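Local coordinates for enoyl-[acyl-carrier-protein] reductase [FMN] (Thermotoga maritima, PDB 5GVJ) that probably reduces the double bond of enoyl-acyl-carrier-protein intermediates in fatty acid synthesis, using FMN and NADH, at residues 172-177 with 282-287; 194-199 with 291-296; 177-182 with 299-304. The protein carries 1 engineered substitution. All blocks are in the same frame, centred on the assembly; numbering follows the deposited sequence.

Contact 1: residues 172-177 with 282-287; sequences GIADGR and GLIDEI. With NA (sodium ion), chain C.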
loop_
_atom_site.group_PDB
_atom_site.type_symbol
_atom_site.label_atom_id
_atom_site.label_comp_id
_atom_site.label_asym_id
_atom_site.label_seq_id
_atom_site.Cartn_x
_atom_site.Cartn_y
_atom_site.Cartn_z
ATOM N N GLY A 172 -0.617 7.341 1.678
ATOM C CA GLY A 172 0.213 7.066 0.523
ATOM C C GLY A 172 -0.215 7.739 -0.761
ATOM O O GLY A 172 0.372 7.466 -1.810
ATOM N N ILE A 173 -1.211 8.619 -0.723
ATOM C CA ILE A 173 -1.770 9.192 -1.935
ATOM C C ILE A 173 -1.326 10.640 -2.024
ATOM O O ILE A 173 -1.675 11.455 -1.164
ATOM C CB ILE A 173 -3.300 9.078 -1.957
ATOM C CG1 ILE A 173 -3.706 7.617 -1.739
ATOM C CG2 ILE A 173 -3.825 9.579 -3.291
ATOM C CD1 ILE A 173 -5.107 7.448 -1.243
ATOM N N ALA A 174 -0.574 10.970 -3.069
ATOM C CA ALA A 174 -0.153 12.355 -3.241
ATOM C C ALA A 174 -0.205 12.820 -4.690
ATOM O O ALA A 174 0.280 13.921 -4.981
ATOM C CB ALA A 174 1.262 12.562 -2.689
ATOM N N ASP A 175 -0.773 12.037 -5.608
ATOM C CA ASP A 175 -0.764 12.413 -7.018
ATOM C C ASP A 175 -1.888 11.683 -7.751
ATOM O O ASP A 175 -2.610 10.861 -7.175
ATOM C CB ASP A 175 0.604 12.143 -7.657
ATOM C CG ASP A 175 1.065 10.709 -7.474
ATOM O OD1 ASP A 175 0.198 9.809 -7.367
ATOM O OD2 ASP A 175 2.292 10.490 -7.441
ATOM N N GLY A 176 -2.014 11.990 -9.049
ATOM C CA GLY A 176 -3.104 11.438 -9.837
ATOM C C GLY A 176 -2.978 9.945 -10.066
ATOM O O GLY A 176 -3.991 9.238 -10.143
ATOM N N ARG A 177 -1.745 9.446 -10.193
ATOM C CA ARG A 177 -1.520 7.997 -10.222
ATOM C C ARG A 177 -2.140 7.323 -9.012
ATOM O O ARG A 177 -2.829 6.304 -9.134
ATOM C CB ARG A 177 -0.022 7.700 -10.241
ATOM C CG ARG A 177 0.568 7.578 -11.596
ATOM C CD ARG A 177 1.948 6.992 -11.476
ATOM N NE ARG A 177 2.807 7.453 -12.558
ATOM C CZ ARG A 177 3.982 6.913 -12.850
ATOM N NH1 ARG A 177 4.441 5.889 -12.138
ATOM N NH2 ARG A 177 4.694 7.398 -13.857
ATOM N N GLY A 282 7.836 11.178 0.364
ATOM C CA GLY A 282 8.842 10.869 -0.640
ATOM C C GLY A 282 8.390 11.090 -2.067
ATOM O O GLY A 282 9.225 11.081 -2.977
ATOM N N LEU A 283 7.093 11.283 -2.282
ATOM C CA LEU A 283 6.546 11.600 -3.588
ATOM C C LEU A 283 6.384 13.099 -3.793
ATOM O O LEU A 283 5.959 13.530 -4.871
ATOM C CB LEU A 283 5.188 10.919 -3.760
ATOM C CG LEU A 283 5.172 9.407 -3.604
ATOM C CD1 LEU A 283 3.727 8.906 -3.553
ATOM C CD2 LEU A 283 5.952 8.791 -4.757
ATOM N N ILE A 284 6.688 13.897 -2.779
ATOM C CA ILE A 284 6.450 15.335 -2.802
ATOM C C ILE A 284 7.802 16.031 -2.900
ATOM O O ILE A 284 8.651 15.897 -2.008
ATOM C CB ILE A 284 5.665 15.783 -1.566
ATOM C CG1 ILE A 284 4.241 15.208 -1.623
ATOM C CG2 ILE A 284 5.639 17.311 -1.458
ATOM C CD1 ILE A 284 3.545 15.199 -0.281
ATOM N N ASP A 285 8.012 16.749 -3.995
ATOM C CA ASP A 285 9.287 17.402 -4.240
ATOM C C ASP A 285 9.194 18.912 -4.294
ATOM O O ASP A 285 10.213 19.571 -4.541
ATOM C CB ASP A 285 9.901 16.889 -5.539
ATOM C CG ASP A 285 10.171 15.417 -5.477
ATOM O OD1 ASP A 285 10.868 14.988 -4.530
ATOM O OD2 ASP A 285 9.636 14.692 -6.334
ATOM N N GLU A 286 8.016 19.483 -4.074
ATOM C CA GLU A 286 7.923 20.935 -4.030
ATOM C C GLU A 286 6.592 21.329 -3.413
ATOM O O GLU A 286 5.623 20.561 -3.423
ATOM C CB GLU A 286 8.088 21.566 -5.415
ATOM C CG GLU A 286 7.101 21.099 -6.445
ATOM C CD GLU A 286 7.238 21.855 -7.755
ATOM O OE1 GLU A 286 7.235 23.102 -7.724
ATOM O OE2 GLU A 286 7.362 21.205 -8.811
ATOM N N ILE A 287 6.574 22.530 -2.855
ATOM C CA ILE A 287 5.364 23.100 -2.273
ATOM C C ILE A 287 4.557 23.741 -3.394
ATOM O O ILE A 287 5.059 24.609 -4.119
ATOM C CB ILE A 287 5.709 24.117 -1.178
ATOM C CG1 ILE A 287 6.616 23.481 -0.121
ATOM C CG2 ILE A 287 4.449 24.685 -0.553
ATOM C CD1 ILE A 287 6.045 22.224 0.526
HETATM NA NA NA C . 9.788 14.757 -0.322
HETATM O O HOH W 1 4.270 12.223 -7.514
HETATM O O HOH W 2 10.955 13.698 -2.261
#
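A174 meets L283 and I284 through its methyl group, in a small apolar contact that buries 164 Å² in all. CB of A174 points toward 282-287, where L283 ends a 3-10 turn, and lies 4.1 Å from CG1 of I284. The same methyl is 4.4 Å from CB of L283. Farther out on L283, CD1 approaches the carbonyl oxygen O of G172 at 4.0 Å; chi1 (-57°) sets CG of the leucine beside its own backbone N, and chi2 (170°) sends CD1 on.

Polar groups lie on the flanks of this patch. A water donates to D175 OD2 at 2.6 Å and, weakly, to O of L283, bridging the two segments. D175 is the N-cap residue of the following helix: its OD1 accepts from G178 N, while OD2 also receives N157 and R161 of the second subunit, so both carboxylate oxygens are occupied and the side chain is firmly oriented. At I284, the carbonyl O binds the sodium ion at 2.3 Å, together with carbonyl oxygens of A281, I212, V213 and A215. A second water completes that site, and it donates to D285 OD1 at 2.6 Å. I284 thus binds sodium through its carbonyl O while CG1 packs on A174. G172 belongs to the FMN site, which is empty in this chain.

Residues 172-175 link strand 167-170 to helix 176-185, whose first residues close the segment, whereas 282-287 leads toward helix 290-309; R195 and T194 of the short helix 193-197 pack against the A174-I284 side of the contact.

Contact 2: residues 194-199 with 291-296; sequences TRFVAS and KQIIED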
loop_
_atom_site.group_PDB
_atom_site.type_symbol
_atom_site.label_atom_id
_atom_site.label_comp_id
_atom_site.label_asym_id
_atom_site.label_seq_id
_atom_site.Cartn_x
_atom_site.Cartn_y
_atom_site.Cartn_z
ATOM N N THR A 194 -0.659 14.665 3.724
ATOM C CA THR A 194 0.674 15.247 3.592
ATOM C C THR A 194 0.766 16.147 2.362
ATOM O O THR A 194 1.367 17.228 2.425
ATOM C CB THR A 194 1.734 14.137 3.563
ATOM O OG1 THR A 194 1.724 13.440 4.821
ATOM C CG2 THR A 194 3.127 14.714 3.333
ATOM N N ARG A 195 0.119 15.757 1.257
ATOM C CA ARG A 195 0.172 16.567 0.042
ATOM C C ARG A 195 -0.387 17.973 0.273
ATOM O O ARG A 195 0.163 18.961 -0.236
ATOM C CB ARG A 195 -0.583 15.864 -1.090
ATOM C CG ARG A 195 -0.703 16.675 -2.386
ATOM C CD ARG A 195 0.655 16.861 -3.093
ATOM N NE ARG A 195 1.346 18.090 -2.695
ATOM C CZ ARG A 195 2.446 18.563 -3.286
ATOM N NH1 ARG A 195 3.021 17.897 -4.297
ATOM N NH2 ARG A 195 2.987 19.703 -2.851
ATOM N N PHE A 196 -1.481 18.096 1.031
ATOM C CA PHE A 196 -2.030 19.437 1.233
ATOM C C PHE A 196 -1.354 20.201 2.370
ATOM O O PHE A 196 -1.399 21.438 2.371
ATOM C CB PHE A 196 -3.547 19.367 1.454
ATOM C CG PHE A 196 -4.321 19.127 0.183
ATOM C CD1 PHE A 196 -4.410 20.115 -0.786
ATOM C CD2 PHE A 196 -4.927 17.897 -0.062
ATOM C CE1 PHE A 196 -5.112 19.902 -1.969
ATOM C CE2 PHE A 196 -5.626 17.661 -1.253
ATOM C CZ PHE A 196 -5.720 18.659 -2.204
ATOM N N VAL A 197 -0.761 19.516 3.352
ATOM C CA VAL A 197 0.123 20.206 4.293
ATOM C C VAL A 197 1.275 20.861 3.544
ATOM O O VAL A 197 1.719 21.969 3.887
ATOM C CB VAL A 197 0.644 19.235 5.368
ATOM C CG1 VAL A 197 1.811 19.862 6.128
ATOM C CG2 VAL A 197 -0.477 18.839 6.322
ATOM N N ALA A 198 1.782 20.185 2.511
ATOM C CA ALA A 198 2.853 20.722 1.667
ATOM C C ALA A 198 2.292 21.627 0.563
ATOM O O ALA A 198 2.537 21.436 -0.627
ATOM C CB ALA A 198 3.670 19.583 1.071
ATOM N N SER A 199 1.558 22.661 0.976
ATOM C CA SER A 199 0.970 23.578 0.010
ATOM C C SER A 199 1.238 25.021 0.418
ATOM O O SER A 199 1.539 25.318 1.577
ATOM C CB SER A 199 -0.538 23.369 -0.125
ATOM O OG SER A 199 -1.197 23.844 1.039
ATOM N N LYS A 291 -4.610 25.077 -5.612
ATOM C CA LYS A 291 -5.263 25.004 -6.918
ATOM C C LYS A 291 -4.468 24.140 -7.891
ATOM O O LYS A 291 -5.043 23.318 -8.620
ATOM C CB LYS A 291 -5.450 26.410 -7.494
ATOM C CG LYS A 291 -6.726 26.571 -8.313
ATOM C CD LYS A 291 -7.918 26.908 -7.404
ATOM C CE LYS A 291 -9.247 26.451 -8.015
ATOM N NZ LYS A 291 -9.319 24.934 -8.173
ATOM N N GLN A 292 -3.145 24.316 -7.923
ATOM C CA GLN A 292 -2.318 23.520 -8.820
ATOM C C GLN A 292 -2.326 22.050 -8.421
ATOM O O GLN A 292 -2.382 21.167 -9.287
ATOM C CB GLN A 292 -0.887 24.051 -8.816
ATOM C CG GLN A 292 -0.023 23.471 -9.926
ATOM C CD GLN A 292 -0.565 23.833 -11.308
ATOM O OE1 GLN A 292 -0.774 22.964 -12.153
ATOM N NE2 GLN A 292 -0.819 25.120 -11.529
ATOM N N ILE A 293 -2.237 21.769 -7.116
ATOM C CA ILE A 293 -2.297 20.382 -6.642
ATOM C C ILE A 293 -3.516 19.674 -7.219
ATOM O O ILE A 293 -3.416 18.571 -7.770
ATOM C CB ILE A 293 -2.313 20.333 -5.104
ATOM C CG1 ILE A 293 -0.977 20.817 -4.537
ATOM C CG2 ILE A 293 -2.669 18.906 -4.605
ATOM C CD1 ILE A 293 -0.986 20.989 -2.998
ATOM N N ILE A 294 -4.686 20.297 -7.100
ATOM C CA ILE A 294 -5.907 19.650 -7.568
ATOM C C ILE A 294 -5.912 19.540 -9.089
ATOM O O ILE A 294 -6.360 18.530 -9.643
ATOM C CB ILE A 294 -7.143 20.403 -7.032
ATOM C CG1 ILE A 294 -7.203 20.281 -5.505
ATOM C CG2 ILE A 294 -8.440 19.872 -7.685
ATOM C CD1 ILE A 294 -8.259 21.132 -4.839
ATOM N N GLU A 295 -5.409 20.567 -9.795
ATOM C CA GLU A 295 -5.310 20.489 -11.254
ATOM C C GLU A 295 -4.404 19.342 -11.697
ATOM O O GLU A 295 -4.728 18.598 -12.633
ATOM C CB GLU A 295 -4.777 21.803 -11.831
ATOM C CG GLU A 295 -5.764 22.949 -11.800
ATOM C CD GLU A 295 -5.082 24.293 -11.990
ATOM O OE1 GLU A 295 -3.973 24.332 -12.584
ATOM O OE2 GLU A 295 -5.654 25.310 -11.529
ATOM N N ASP A 296 -3.234 19.218 -11.070
ATOM C CA ASP A 296 -2.290 18.177 -11.478
ATOM C C ASP A 296 -2.829 16.781 -11.164
ATOM O O ASP A 296 -2.595 15.835 -11.932
ATOM C CB ASP A 296 -0.945 18.385 -10.786
ATOM C CG ASP A 296 -0.274 19.693 -11.173
ATOM O OD1 ASP A 296 -0.594 20.267 -12.244
ATOM O OD2 ASP A 296 0.589 20.135 -10.392
#
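The short helix 193-197 follows strand 189-191 and carries T194, an FMN-binding residue, consistent with the extra helix beside the phosphate site of many FMN-binding TIM barrels; its R195 and F196 receive I293 and I294 of helix 290-309. I293 reaches in between them: its CG2 lies 3.7 Å from CG of R195 and 3.7 Å from CE1 of F196, approaching that ring obliquely. CD1 of I293 ends 3.6 Å from O of R195 and 3.8 Å from CB of S199. I294 CG1 comes in at the edge of the F196 ring, near its plane, 4.0 Å from CZ.

R195 leaves the helix with CG anti to its backbone N (chi1 175°), then bends at chi2 and chi3. CG1 of I293 covers one guanidinium face. In the plane of that group, NH2 donates to O of A198 at 2.9 Å, and it also serves O of E286. An alanine in place of R195 would probably leave both carbonyls without this donor and open a gap beside CG1, CG2 and CD1 of I293.

S199 OG donates to O of F196 at 2.8 Å, near the inverse gamma turn at A198. NE of R195, buried under I293 without a partner, probably carries a desolvation cost; the polar grip described comes from NH2 alone.

Contact 3: residues 177-182 with 299-304; sequences RGMAAA and KEFKET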
loop_
_atom_site.group_PDB
_atom_site.type_symbol
_atom_site.label_atom_id
_atom_site.label_comp_id
_atom_site.label_asym_id
_atom_site.label_seq_id
_atom_site.Cartn_x
_atom_site.Cartn_y
_atom_site.Cartn_z
ATOM N N ARG A 177 -1.745 9.446 -10.193
ATOM C CA ARG A 177 -1.520 7.997 -10.222
ATOM C C ARG A 177 -2.140 7.323 -9.012
ATOM O O ARG A 177 -2.829 6.304 -9.134
ATOM C CB ARG A 177 -0.022 7.700 -10.241
ATOM C CG ARG A 177 0.568 7.578 -11.596
ATOM C CD ARG A 177 1.948 6.992 -11.476
ATOM N NE ARG A 177 2.807 7.453 -12.558
ATOM C CZ ARG A 177 3.982 6.913 -12.850
ATOM N NH1 ARG A 177 4.441 5.889 -12.138
ATOM N NH2 ARG A 177 4.694 7.398 -13.857
ATOM N N GLY A 178 -1.874 7.864 -7.826
ATOM C CA GLY A 178 -2.423 7.279 -6.619
ATOM C C GLY A 178 -3.937 7.344 -6.581
ATOM O O GLY A 178 -4.595 6.428 -6.076
ATOM N N MET A 179 -4.513 8.422 -7.118
ATOM C CA MET A 179 -5.964 8.512 -7.189
ATOM C C MET A 179 -6.523 7.393 -8.054
ATOM O O MET A 179 -7.505 6.741 -7.684
ATOM C CB MET A 179 -6.395 9.878 -7.727
ATOM C CG MET A 179 -7.898 10.036 -7.814
ATOM S SD MET A 179 -8.429 11.730 -8.231
ATOM C CE MET A 179 -9.854 11.375 -9.244
ATOM N N ALA A 180 -5.894 7.145 -9.207
ATOM C CA ALA A 180 -6.372 6.078 -10.080
ATOM C C ALA A 180 -6.184 4.715 -9.426
ATOM O O ALA A 180 -7.088 3.873 -9.464
ATOM C CB ALA A 180 -5.659 6.136 -11.433
ATOM N N ALA A 181 -5.026 4.496 -8.801
ATOM C CA ALA A 181 -4.784 3.252 -8.079
ATOM C C ALA A 181 -5.812 3.029 -6.979
ATOM O O ALA A 181 -6.326 1.919 -6.823
ATOM C CB ALA A 181 -3.381 3.269 -7.485
ATOM N N ALA A 182 -6.120 4.074 -6.195
ATOM C CA ALA A 182 -7.124 3.938 -5.144
ATOM C C ALA A 182 -8.482 3.579 -5.726
ATOM O O ALA A 182 -9.190 2.715 -5.194
ATOM C CB ALA A 182 -7.221 5.232 -4.331
ATOM N N LYS A 299 -5.432 15.886 -13.895
ATOM C CA LYS A 299 -4.814 15.651 -15.194
ATOM C C LYS A 299 -4.128 14.295 -15.222
ATOM O O LYS A 299 -4.299 13.516 -16.163
ATOM C CB LYS A 299 -3.811 16.769 -15.502
ATOM C CG LYS A 299 -3.129 16.648 -16.851
ATOM C CD LYS A 299 -2.340 17.925 -17.167
ATOM C CE LYS A 299 -1.614 17.845 -18.505
ATOM N NZ LYS A 299 -0.551 16.793 -18.487
ATOM N N GLU A 300 -3.350 13.995 -14.185
ATOM C CA GLU A 300 -2.623 12.739 -14.146
ATOM C C GLU A 300 -3.563 11.558 -13.946
ATOM O O GLU A 300 -3.316 10.478 -14.494
ATOM C CB GLU A 300 -1.572 12.793 -13.035
ATOM C CG GLU A 300 -0.711 11.537 -12.937
ATOM C CD GLU A 300 0.446 11.703 -11.963
ATOM O OE1 GLU A 300 1.483 12.274 -12.361
ATOM O OE2 GLU A 300 0.315 11.273 -10.797
ATOM N N PHE A 301 -4.645 11.743 -13.180
ATOM C CA PHE A 301 -5.643 10.685 -13.038
ATOM C C PHE A 301 -6.178 10.276 -14.405
ATOM O O PHE A 301 -6.209 9.087 -14.747
ATOM C CB PHE A 301 -6.778 11.156 -12.126
ATOM C CG PHE A 301 -7.976 10.242 -12.128
ATOM C CD1 PHE A 301 -8.042 9.161 -11.263
ATOM C CD2 PHE A 301 -9.033 10.459 -13.003
ATOM C CE1 PHE A 301 -9.151 8.316 -11.263
ATOM C CE2 PHE A 301 -10.128 9.623 -13.010
ATOM C CZ PHE A 301 -10.183 8.545 -12.146
ATOM N N LYS A 302 -6.551 11.265 -15.223
ATOM C CA LYS A 302 -7.098 10.991 -16.549
ATOM C C LYS A 302 -6.057 10.361 -17.465
ATOM O O LYS A 302 -6.369 9.420 -18.203
ATOM C CB LYS A 302 -7.650 12.282 -17.158
ATOM C CG LYS A 302 -8.834 12.853 -16.372
ATOM C CD LYS A 302 -9.027 14.359 -16.603
ATOM C CE LYS A 302 -10.058 14.934 -15.646
ATOM N NZ LYS A 302 -10.349 16.385 -15.917
ATOM N N GLU A 303 -4.814 10.860 -17.433
ATOM C CA GLU A 303 -3.752 10.240 -18.228
ATOM C C GLU A 303 -3.495 8.805 -17.790
ATOM O O GLU A 303 -3.179 7.943 -18.618
ATOM C CB GLU A 303 -2.455 11.050 -18.121
ATOM C CG GLU A 303 -2.604 12.483 -18.606
ATOM C CD GLU A 303 -1.363 13.327 -18.378
ATOM O OE1 GLU A 303 -1.195 14.319 -19.115
ATOM O OE2 GLU A 303 -0.569 13.011 -17.465
ATOM N N THR A 304 -3.576 8.542 -16.484
ATOM C CA THR A 304 -3.372 7.186 -15.994
ATOM C C THR A 304 -4.471 6.252 -16.490
ATOM O O THR A 304 -4.187 5.128 -16.929
ATOM C CB THR A 304 -3.297 7.184 -14.465
ATOM O OG1 THR A 304 -2.222 8.032 -14.055
ATOM C CG2 THR A 304 -3.034 5.762 -13.928
#
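M179 and A180 pack against F301 and T304 where helices 176-185 and 290-309 cross, their segment axes 8.0 Å apart and inclined at -55°. Packing is tight here. CE of M179 sits over one face of the F301 ring, 3.6 Å from its centroid and 15° off the normal, a CH-pi contact; SD is farther off, 4.6 Å from the centroid and oblique, and completes a Met-aromatic pair. The bend at chi3 (144°) carries CE over the ring. A180 meets the same CD1 corner from the edge, its backbone N near the ring plane, and its CB touches CG2 of T304 at 3.6 Å. The small A180 probably allows the close approach, its CA being the nearest to that of F301. F183 lies edge-to-face with F301.

The polar contacts at R177 are close as well. E300 extends to the first turn of the opposite helix, where R177 N donates to OE2 at 2.8 Å in a nearly straight bond, on the anti lone pair. R161 of the second subunit forms a salt bridge with the same oxygen. OG1 of T304 faces CG of R177 at 3.7 Å and donates to O of E300 at 2.7 Å. The guanidinium of R177 instead reaches L185 of the second subunit. The loose, solvent side lies at exposed K299 and E303, which do not touch 177-182 and pair within their own helix, NZ to OE1 at 2.6 Å.

Two outer helices pack here as neighbouring helices of a TIM barrel do, with a carboxylate at one helix N-terminus whose negative charge the helix end probably favours.

The centres of contacts 1 and 2 are about 8 Å apart. Those of contacts 1 and 3 are about 12 Å apart, and those of contacts 2 and 3 about 14 Å. Contact 1 lies on the same side of the chain's centre as each of the others. Along the sequence the segments come as 172-177, 177-182, 194-199, 282-287, 291-296 and 299-304: contact 1 crosses both others, and contact 2 is nested within contact 3. Contacts 1 and 3 share R177 and helix 176-185 and both touch the second subunit; contacts 2 and 3 share helix 290-309. FMN-site residues occur in contacts 1 and 2, and contact 1 also holds a sodium ligand.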